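Local coordinates for protein glycoside Hydrolase Family 43_12 (Metagenome, PDB 7JVH) that probably hydrolyses glycosidic bonds in plant cell-wall polysaccharides such as arabinoxylan, with a family 43 catalytic domain joined to a concanavalin A-like C-terminal domain, at residues 125-131 with 174-180; 165-169 with 213-217; 205-209 with 272-276. All coordinates share one frame; numbering follows the deposited sequence.

Interaction 1: residues 125-131 with 174-180; sequences AIHYNKY and PSLFFDD
S175 OG is shared by two histidines. H127 NE2 reaches it across the contact in a weak hydrogen bond of 3.3 Å, with the hydroxyl close to the plane of the imidazole ring, and H242 ND1 bonds to the same oxygen. The L176 backbone passes over one face of the H127 ring, its carbonyl C offset toward the rim.

N129 lies flat on the ring of F178. With CG anti to the backbone N (chi1 -176°), the amide stacks 9° from the ring plane; ND2 sits over CD1 at 3.6 Å, and CB adds a CH-pi contact 3.8 Å from the ring centroid. The amide's rotation is steadied by an Asx turn, in which N129 OD1 accepts from Y131 N at 3.0 Å. Y131 then turns its ring edge to F178 O, which lies 3.6 Å from CE2.

Strands 125-129 and 175-178 run 17° from parallel, their axes 7.0 Å apart at closest, without backbone bonds between them. Each opens a four-stranded blade of the five-bladed beta-propeller, so side chains seal the seam; Y136 of strand 134-142 adds its ring beside F178, K245 of strand 239-246 forms salt bridges with D179 and D180, and Y250 OH bonds to D179 OD2.

Interaction 2: residues 165-169 with 213-217; sequences FNLHF and KDQII
Q215 lays its amide over the imidazole ring of H168, the two planes 20° apart and the side chains crossing at about a right angle. NE2 stands 3.0 Å above the plane, over the ring centre, a tight approach over the face with a geometry unsuited to a hydrogen bond to H168 ND1. The glutamine gets there by starting with CG anti to the backbone N and then bending at chi2 (62°), which brings the amide back alongside the facing loop instead of letting it run straight out. Both ends of the amide are then used. OE1 accepts from H168 N at 2.9 Å and from I216 N at 3.2 Å, and NE2 gives a weak hydrogen bond of 3.0 Å to N166 O. With three backbone groups around it, H168 N giving the straightest bond, the amide is held in its rotation and bridges the two segments where they have no backbone hydrogen bonds with each other.

The segments belong to the outermost strands of two neighbouring propeller blades, 165-166 of one and 215-226 of the next. The second strand begins at a G1 beta bulge, in which D214 and Q215 both face D210; D214 adopts positive phi there.

D214 meets F165 over one ring face, with the carboxylate plane turned 46° from the ring. Its CB makes a CH-pi contact, 4.1 Å from the ring centroid, while OD2 sits above the rim. The carboxylate has its main partners beyond this pair: K153 forms a salt bridge with OD2, and Y209 OH bonds to OD1. L167 CD2 comes within 3.4 Å of D214 O. Further along, F169 CD2 touches I216 CG2 at 4.0 Å, an oblique contact extended by W207 and H188, whose rings both meet that of F169.

Interaction 3: residues 205-209 with 272-276; sequences KIWEY and NIYGP
I206 supplies most of the apolar contact, using two different branches. Its CG1 arm, anti to the backbone N (chi1 -169°), carries CD1 forward to I273, where it touches I273 CG1 at 3.7 Å and lies equally near I273 O. The shorter branch, CG2, meets the Y274 ring obliquely, 3.7 Å from Y274 CD1. Y274 points its ring obliquely toward strand 203-210, its hydroxyl end reaching E208, while I273 covers the end of the isoleucine; I273 also packs on F177 and Y185, in strands 175-178 and 184-190, the inner strands of the blade that holds I206.

Polar groups come close without bonding across the interface. The Y274 OH lies 3.7 Å from both E208 N and E208 CB, with ring and carboxylate planes turned 64° apart. The tyrosine hydroxyl and E208 N both turn to T220 instead: Y274 OH bonds to T220 O, and E208 N to T220 OG1.

Within 272-276 the turn holds its own shape. G275 N donates to N272 O at 2.7 Å, and Y274 N makes a weak bond of 2.8 Å to N272 OD1.

This loop joins the two outer strands of the following propeller blade, and its grip on strand 203-210 is direct only through van der Waals packing. Directional bonding passes through strand 215-226, where T220 receives the tyrosine hydroxyl and K222 bonds to Y274 O.

In the fold
All three contacts join successive blades of the propeller, and strands of the 175-226 blade take part in each. Interactions 1 and 2 span the same seam at its inner and outer ends, their centres 14 Å apart, with P174 CB packed 4.1 Å from F169 CZ. Interaction 3 belongs to the next seam, yet it meets interaction 1 where L176 CD2 lies 3.6 Å from Y209 CD1. Interactions 2 and 3 share neighbouring strands, coupled through the backbone by a probable hydrogen bond of 3.0 Å from I217 N to E208 O. In family 43 the active site lies at the propeller axis, so interaction 1, on the innermost strands, is probably the nearest of the three to it.

Interaction 1: residues 125-131 with 174-180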
loop_
_atom_site.group_PDB
_atom_site.type_symbol
_atom_site.label_atom_id
_atom_site.label_comp_id
_atom_site.label_asym_id
_atom_site.label_seq_id
_atom_site.Cartn_x
_atom_site.Cartn_y
_atom_site.Cartn_z
ATOM N N ALA A 125 10.952 -1.848 6.107
ATOM C CA ALA A 125 11.228 -2.560 7.352
ATOM C C ALA A 125 11.433 -1.562 8.496
ATOM O O ALA A 125 12.405 -0.811 8.501
ATOM C CB ALA A 125 12.437 -3.469 7.196
ATOM N N ILE A 126 10.491 -1.537 9.444
ATOM C CA ILE A 126 10.578 -0.682 10.637
ATOM C C ILE A 126 11.174 -1.494 11.804
ATOM O O ILE A 126 11.033 -2.703 11.851
ATOM C CB ILE A 126 9.200 -0.055 10.995
ATOM C CG1 ILE A 126 9.371 1.073 12.022
ATOM C CG2 ILE A 126 8.217 -1.097 11.519
ATOM C CD1 ILE A 126 8.080 1.752 12.419
ATOM N N HIS A 127 11.875 -0.814 12.711
ATOM C CA HIS A 127 12.597 -1.458 13.798
ATOM C C HIS A 127 12.705 -0.513 14.967
ATOM O O HIS A 127 12.752 0.690 14.783
ATOM C CB HIS A 127 14.021 -1.825 13.367
ATOM C CG HIS A 127 14.072 -2.792 12.233
ATOM N ND1 HIS A 127 14.087 -4.151 12.445
ATOM C CD2 HIS A 127 14.174 -2.620 10.888
ATOM C CE1 HIS A 127 14.141 -4.779 11.282
ATOM N NE2 HIS A 127 14.219 -3.875 10.323
ATOM N N TYR A 128 12.772 -1.078 16.173
ATOM C CA TYR A 128 13.112 -0.329 17.369
ATOM C C TYR A 128 14.367 -0.917 17.987
ATOM O O TYR A 128 14.407 -2.094 18.328
ATOM C CB TYR A 128 11.976 -0.328 18.391
ATOM C CG TYR A 128 12.396 0.290 19.699
ATOM C CD1 TYR A 128 12.486 1.669 19.830
ATOM C CD2 TYR A 128 12.735 -0.503 20.794
ATOM C CE1 TYR A 128 12.891 2.244 21.029
ATOM C CE2 TYR A 128 13.138 0.067 21.989
ATOM C CZ TYR A 128 13.218 1.436 22.099
ATOM O OH TYR A 128 13.607 2.002 23.279
ATOM N N ASN A 129 15.393 -0.069 18.114
ATOM C CA ASN A 129 16.636 -0.418 18.760
ATOM C C ASN A 129 16.561 -0.007 20.225
ATOM O O ASN A 129 16.634 1.184 20.557
ATOM C CB ASN A 129 17.804 0.269 18.049
ATOM C CG ASN A 129 19.148 -0.122 18.625
ATOM O OD1 ASN A 129 19.237 -0.885 19.589
ATOM N ND2 ASN A 129 20.201 0.400 18.037
ATOM N N LYS A 130 16.396 -1.008 21.097
ATOM C CA LYS A 130 16.263 -0.786 22.533
ATOM C C LYS A 130 17.573 -0.358 23.181
ATOM O O LYS A 130 17.572 0.216 24.270
ATOM C CB LYS A 130 15.703 -2.039 23.217
ATOM C CG LYS A 130 16.675 -3.196 23.293
ATOM C CD LYS A 130 15.986 -4.451 23.806
ATOM C CE LYS A 130 16.919 -5.643 23.728
ATOM N NZ LYS A 130 16.659 -6.712 24.740
ATOM N N TYR A 131 18.690 -0.629 22.497
ATOM C CA TYR A 131 20.027 -0.312 23.009
ATOM C C TYR A 131 20.365 1.174 22.897
ATOM O O TYR A 131 21.097 1.696 23.730
ATOM C CB TYR A 131 21.095 -1.177 22.330
ATOM C CG TYR A 131 20.825 -2.660 22.452
ATOM C CD1 TYR A 131 21.015 -3.335 23.667
ATOM C CD2 TYR A 131 20.339 -3.382 21.371
ATOM C CE1 TYR A 131 20.740 -4.684 23.782
ATOM C CE2 TYR A 131 20.084 -4.736 21.476
ATOM C CZ TYR A 131 20.288 -5.382 22.682
ATOM O OH TYR A 131 20.031 -6.727 22.787
ATOM N N PRO A 174 15.808 -4.159 2.322
ATOM C CA PRO A 174 16.723 -3.993 3.452
ATOM C C PRO A 174 16.017 -4.205 4.795
ATOM O O PRO A 174 14.821 -3.962 4.915
ATOM C CB PRO A 174 17.151 -2.530 3.322
ATOM C CG PRO A 174 16.048 -1.875 2.558
ATOM C CD PRO A 174 15.571 -2.909 1.588
ATOM N N SER A 175 16.776 -4.644 5.800
ATOM C CA SER A 175 16.247 -4.875 7.140
ATOM C C SER A 175 17.407 -4.972 8.123
ATOM O O SER A 175 18.342 -5.729 7.919
ATOM C CB SER A 175 15.396 -6.153 7.141
ATOM O OG SER A 175 14.791 -6.410 8.371
ATOM N N LEU A 176 17.334 -4.179 9.192
ATOM C CA LEU A 176 18.361 -4.116 10.216
ATOM C C LEU A 176 18.042 -5.064 11.371
ATOM O O LEU A 176 16.879 -5.407 11.604
ATOM C CB LEU A 176 18.476 -2.698 10.759
ATOM C CG LEU A 176 18.768 -1.599 9.753
ATOM C CD1 LEU A 176 18.366 -0.243 10.315
ATOM C CD2 LEU A 176 20.231 -1.620 9.356
ATOM N N PHE A 177 19.098 -5.493 12.071
ATOM C CA PHE A 177 18.998 -6.297 13.277
ATOM C C PHE A 177 20.087 -5.860 14.248
ATOM O O PHE A 177 21.247 -5.695 13.852
ATOM C CB PHE A 177 19.149 -7.785 12.957
ATOM C CG PHE A 177 19.461 -8.632 14.156
ATOM C CD1 PHE A 177 18.457 -9.048 15.016
ATOM C CD2 PHE A 177 20.781 -9.000 14.436
ATOM C CE1 PHE A 177 18.761 -9.811 16.130
ATOM C CE2 PHE A 177 21.087 -9.767 15.549
ATOM C CZ PHE A 177 20.074 -10.181 16.394
ATOM N N PHE A 178 19.710 -5.679 15.520
ATOM C CA PHE A 178 20.606 -5.192 16.557
ATOM C C PHE A 178 20.889 -6.270 17.598
ATOM O O PHE A 178 20.043 -6.572 18.425
ATOM C CB PHE A 178 19.999 -3.949 17.207
ATOM C CG PHE A 178 19.604 -2.892 16.222
ATOM C CD1 PHE A 178 20.569 -2.138 15.572
ATOM C CD2 PHE A 178 18.259 -2.660 15.929
ATOM C CE1 PHE A 178 20.205 -1.162 14.644
ATOM C CE2 PHE A 178 17.882 -1.688 15.003
ATOM C CZ PHE A 178 18.857 -0.937 14.361
ATOM N N ASP A 179 22.096 -6.838 17.543
ATOM C CA ASP A 179 22.519 -7.946 18.413
ATOM C C ASP A 179 22.769 -7.476 19.857
ATOM O O ASP A 179 22.550 -6.319 20.178
ATOM C CB ASP A 179 23.777 -8.607 17.841
ATOM C CG ASP A 179 23.837 -10.090 18.118
ATOM O OD1 ASP A 179 23.276 -10.542 19.145
ATOM O OD2 ASP A 179 24.428 -10.814 17.288
ATOM N N ASP A 180 23.178 -8.407 20.725
ATOM C CA ASP A 180 23.324 -8.161 22.175
ATOM C C ASP A 180 24.750 -7.764 22.607
ATOM O O ASP A 180 25.001 -7.631 23.798
ATOM C CB ASP A 180 22.822 -9.372 23.008
ATOM C CG ASP A 180 23.282 -10.706 22.458
ATOM O OD1 ASP A 180 24.444 -10.804 21.997
ATOM O OD2 ASP A 180 22.459 -11.661 22.453
#

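Interaction 2: residues 165-169 with 213-217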
loop_
_atom_site.group_PDB
_atom_site.type_symbol
_atom_site.label_atom_id
_atom_site.label_comp_id
_atom_site.label_asym_id
_atom_site.label_seq_id
_atom_site.Cartn_x
_atom_site.Cartn_y
_atom_site.Cartn_z
ATOM N N PHE A 165 19.331 8.605 5.009
ATOM C CA PHE A 165 20.742 8.266 4.977
ATOM C C PHE A 165 20.854 7.304 3.807
ATOM O O PHE A 165 20.228 6.246 3.811
ATOM C CB PHE A 165 21.174 7.558 6.274
ATOM C CG PHE A 165 21.236 8.461 7.467
ATOM C CD1 PHE A 165 20.107 8.674 8.254
ATOM C CD2 PHE A 165 22.415 9.106 7.806
ATOM C CE1 PHE A 165 20.170 9.511 9.366
ATOM C CE2 PHE A 165 22.474 9.947 8.905
ATOM C CZ PHE A 165 21.357 10.151 9.685
ATOM N N ASN A 166 21.629 7.673 2.786
ATOM C CA ASN A 166 21.815 6.826 1.595
ATOM C C ASN A 166 22.741 5.666 1.962
ATOM O O ASN A 166 23.827 5.890 2.501
ATOM C CB ASN A 166 22.391 7.637 0.424
ATOM C CG ASN A 166 21.326 8.396 -0.374
ATOM O OD1 ASN A 166 20.262 7.847 -0.642
ATOM N ND2 ASN A 166 21.584 9.664 -0.723
ATOM N N LEU A 167 22.300 4.436 1.674
ATOM C CA LEU A 167 23.066 3.231 1.974
ATOM C C LEU A 167 23.662 2.622 0.704
ATOM O O LEU A 167 23.014 2.560 -0.342
ATOM C CB LEU A 167 22.186 2.211 2.693
ATOM C CG LEU A 167 21.389 2.767 3.878
ATOM C CD1 LEU A 167 20.375 1.744 4.352
ATOM C CD2 LEU A 167 22.306 3.190 5.016
ATOM N N HIS A 168 24.904 2.137 0.822
ATOM C CA HIS A 168 25.747 1.780 -0.321
ATOM C C HIS A 168 25.736 0.279 -0.632
ATOM O O HIS A 168 26.777 -0.387 -0.576
ATOM C CB HIS A 168 27.180 2.265 -0.081
ATOM C CG HIS A 168 27.297 3.749 0.095
ATOM N ND1 HIS A 168 28.358 4.344 0.742
ATOM C CD2 HIS A 168 26.484 4.759 -0.300
ATOM C CE1 HIS A 168 28.200 5.653 0.737
ATOM N NE2 HIS A 168 27.070 5.933 0.110
ATOM N N PHE A 169 24.557 -0.235 -1.011
ATOM C CA PHE A 169 24.408 -1.602 -1.500
ATOM C C PHE A 169 23.207 -1.641 -2.430
ATOM O O PHE A 169 22.322 -0.799 -2.321
ATOM C CB PHE A 169 24.260 -2.581 -0.337
ATOM C CG PHE A 169 23.106 -2.256 0.587
ATOM C CD1 PHE A 169 21.849 -2.787 0.356
ATOM C CD2 PHE A 169 23.284 -1.435 1.693
ATOM C CE1 PHE A 169 20.783 -2.507 1.207
ATOM C CE2 PHE A 169 22.224 -1.142 2.532
ATOM C CZ PHE A 169 20.977 -1.681 2.295
ATOM N N LYS A 213 27.770 6.039 11.878
ATOM C CA LYS A 213 27.748 6.557 10.508
ATOM C C LYS A 213 26.467 6.236 9.719
ATOM O O LYS A 213 26.232 6.832 8.678
ATOM C CB LYS A 213 28.974 6.037 9.737
ATOM C CG LYS A 213 30.200 6.993 9.599
ATOM C CD LYS A 213 30.730 7.595 10.904
ATOM C CE LYS A 213 31.007 9.099 10.772
ATOM N NZ LYS A 213 29.730 9.848 10.511
ATOM N N ASP A 214 25.661 5.297 10.217
ATOM C CA ASP A 214 24.467 4.816 9.519
ATOM C C ASP A 214 24.824 4.414 8.089
ATOM O O ASP A 214 24.319 4.970 7.119
ATOM C CB ASP A 214 23.351 5.862 9.557
ATOM C CG ASP A 214 22.695 5.973 10.923
ATOM O OD1 ASP A 214 22.120 4.977 11.393
ATOM O OD2 ASP A 214 22.757 7.056 11.524
ATOM N N GLN A 215 25.734 3.443 7.994
ATOM C CA GLN A 215 26.256 2.927 6.738
ATOM C C GLN A 215 26.833 1.536 6.998
ATOM O O GLN A 215 27.337 1.273 8.096
ATOM C CB GLN A 215 27.343 3.865 6.191
ATOM C CG GLN A 215 27.876 3.486 4.819
ATOM C CD GLN A 215 26.805 3.527 3.749
ATOM O OE1 GLN A 215 26.208 2.488 3.416
ATOM N NE2 GLN A 215 26.546 4.722 3.206
ATOM N N ILE A 216 26.737 0.653 5.995
ATOM C CA ILE A 216 27.344 -0.670 6.060
ATOM C C ILE A 216 28.869 -0.535 6.132
ATOM O O ILE A 216 29.421 0.462 5.658
ATOM C CB ILE A 216 26.910 -1.580 4.876
ATOM C CG1 ILE A 216 27.145 -0.934 3.492
ATOM C CG2 ILE A 216 25.430 -1.919 4.997
ATOM C CD1 ILE A 216 28.584 -0.874 3.034
ATOM N N ILE A 217 29.532 -1.510 6.769
ATOM C CA ILE A 217 30.986 -1.559 6.826
ATOM C C ILE A 217 31.489 -2.339 5.612
ATOM O O ILE A 217 31.182 -3.523 5.462
ATOM C CB ILE A 217 31.522 -2.193 8.135
ATOM C CG1 ILE A 217 31.199 -1.300 9.340
ATOM C CG2 ILE A 217 33.037 -2.371 8.074
ATOM C CD1 ILE A 217 29.840 -1.538 9.945
#

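Interaction 3: residues 205-209 with 272-276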
loop_
_atom_site.group_PDB
_atom_site.type_symbol
_atom_site.label_atom_id
_atom_site.label_comp_id
_atom_site.label_asym_id
_atom_site.label_seq_id
_atom_site.Cartn_x
_atom_site.Cartn_y
_atom_site.Cartn_z
ATOM N N LYS A 205 21.907 -11.362 1.467
ATOM C CA LYS A 205 23.209 -10.861 1.805
ATOM C C LYS A 205 23.106 -10.139 3.127
ATOM O O LYS A 205 22.146 -9.432 3.361
ATOM C CB LYS A 205 23.679 -9.888 0.719
ATOM C CG LYS A 205 25.132 -9.443 0.880
ATOM C CD LYS A 205 25.650 -8.731 -0.357
ATOM C CE LYS A 205 25.819 -9.707 -1.521
ATOM N NZ LYS A 205 26.205 -9.020 -2.770
ATOM N N ILE A 206 24.123 -10.314 3.981
ATOM C CA ILE A 206 24.200 -9.631 5.267
ATOM C C ILE A 206 25.451 -8.756 5.333
ATOM O O ILE A 206 26.472 -9.075 4.727
ATOM C CB ILE A 206 24.150 -10.632 6.438
ATOM C CG1 ILE A 206 23.955 -9.902 7.767
ATOM C CG2 ILE A 206 25.405 -11.506 6.488
ATOM C CD1 ILE A 206 23.609 -10.850 8.911
ATOM N N TRP A 207 25.334 -7.634 6.055
ATOM C CA TRP A 207 26.410 -6.670 6.283
ATOM C C TRP A 207 26.409 -6.307 7.750
ATOM O O TRP A 207 25.348 -6.210 8.354
ATOM C CB TRP A 207 26.141 -5.366 5.539
ATOM C CG TRP A 207 26.097 -5.437 4.056
ATOM C CD1 TRP A 207 25.049 -5.827 3.287
ATOM C CD2 TRP A 207 27.136 -5.041 3.149
ATOM N NE1 TRP A 207 25.367 -5.719 1.961
ATOM C CE2 TRP A 207 26.646 -5.248 1.844
ATOM C CE3 TRP A 207 28.437 -4.551 3.313
ATOM C CZ2 TRP A 207 27.413 -4.984 0.703
ATOM C CZ3 TRP A 207 29.198 -4.281 2.175
ATOM C CH2 TRP A 207 28.686 -4.513 0.888
ATOM N N GLU A 208 27.595 -6.067 8.308
ATOM C CA GLU A 208 27.726 -5.378 9.583
ATOM C C GLU A 208 27.374 -3.913 9.328
ATOM O O GLU A 208 27.655 -3.379 8.253
ATOM C CB GLU A 208 29.149 -5.509 10.144
ATOM C CG GLU A 208 29.276 -5.147 11.623
ATOM C CD GLU A 208 30.655 -5.496 12.202
ATOM O OE1 GLU A 208 31.328 -6.397 11.651
ATOM O OE2 GLU A 208 31.071 -4.880 13.216
ATOM N N TYR A 209 26.747 -3.274 10.319
ATOM C CA TYR A 209 26.221 -1.917 10.189
ATOM C C TYR A 209 26.876 -1.032 11.233
ATOM O O TYR A 209 27.054 -1.437 12.378
ATOM C CB TYR A 209 24.695 -1.933 10.357
ATOM C CG TYR A 209 23.954 -0.625 10.088
ATOM C CD1 TYR A 209 23.542 -0.273 8.797
ATOM C CD2 TYR A 209 23.607 0.227 11.134
ATOM C CE1 TYR A 209 22.842 0.907 8.563
ATOM C CE2 TYR A 209 22.905 1.406 10.909
ATOM C CZ TYR A 209 22.524 1.745 9.626
ATOM O OH TYR A 209 21.826 2.923 9.406
ATOM N N ASN A 272 25.179 -18.514 14.650
ATOM C CA ASN A 272 25.999 -17.305 14.534
ATOM C C ASN A 272 25.408 -16.355 13.479
ATOM O O ASN A 272 24.809 -16.805 12.491
ATOM C CB ASN A 272 27.443 -17.725 14.209
ATOM C CG ASN A 272 28.284 -16.619 13.597
ATOM O OD1 ASN A 272 28.288 -16.437 12.384
ATOM N ND2 ASN A 272 29.068 -15.930 14.422
ATOM N N ILE A 273 25.567 -15.043 13.690
ATOM C CA ILE A 273 24.943 -14.047 12.820
ATOM C C ILE A 273 25.288 -14.250 11.336
ATOM O O ILE A 273 24.430 -14.070 10.470
ATOM C CB ILE A 273 25.289 -12.601 13.249
ATOM C CG1 ILE A 273 24.500 -11.571 12.413
ATOM C CG2 ILE A 273 26.781 -12.319 13.117
ATOM C CD1 ILE A 273 22.997 -11.748 12.494
ATOM N N TYR A 274 26.552 -14.605 11.065
ATOM C CA TYR A 274 27.046 -14.930 9.721
ATOM C C TYR A 274 26.934 -16.430 9.455
ATOM O O TYR A 274 27.118 -16.881 8.322
ATOM C CB TYR A 274 28.527 -14.552 9.584
ATOM C CG TYR A 274 28.817 -13.074 9.466
ATOM C CD1 TYR A 274 28.557 -12.396 8.284
ATOM C CD2 TYR A 274 29.385 -12.361 10.519
ATOM C CE1 TYR A 274 28.836 -11.050 8.144
ATOM C CE2 TYR A 274 29.663 -11.009 10.404
ATOM C CZ TYR A 274 29.389 -10.355 9.211
ATOM O OH TYR A 274 29.661 -9.002 9.076
ATOM N N GLY A 275 26.655 -17.188 10.526
ATOM C CA GLY A 275 26.908 -18.625 10.606
ATOM C C GLY A 275 26.061 -19.254 9.514
ATOM O O GLY A 275 25.162 -18.589 8.993
ATOM N N PRO A 276 26.320 -20.523 9.131
ATOM C CA PRO A 276 25.534 -21.157 8.074
ATOM C C PRO A 276 24.063 -21.176 8.491
ATOM O O PRO A 276 23.755 -21.576 9.604
ATOM C CB PRO A 276 26.137 -22.561 7.959
ATOM C CG PRO A 276 26.958 -22.756 9.187
ATOM C CD PRO A 276 27.330 -21.408 9.722
#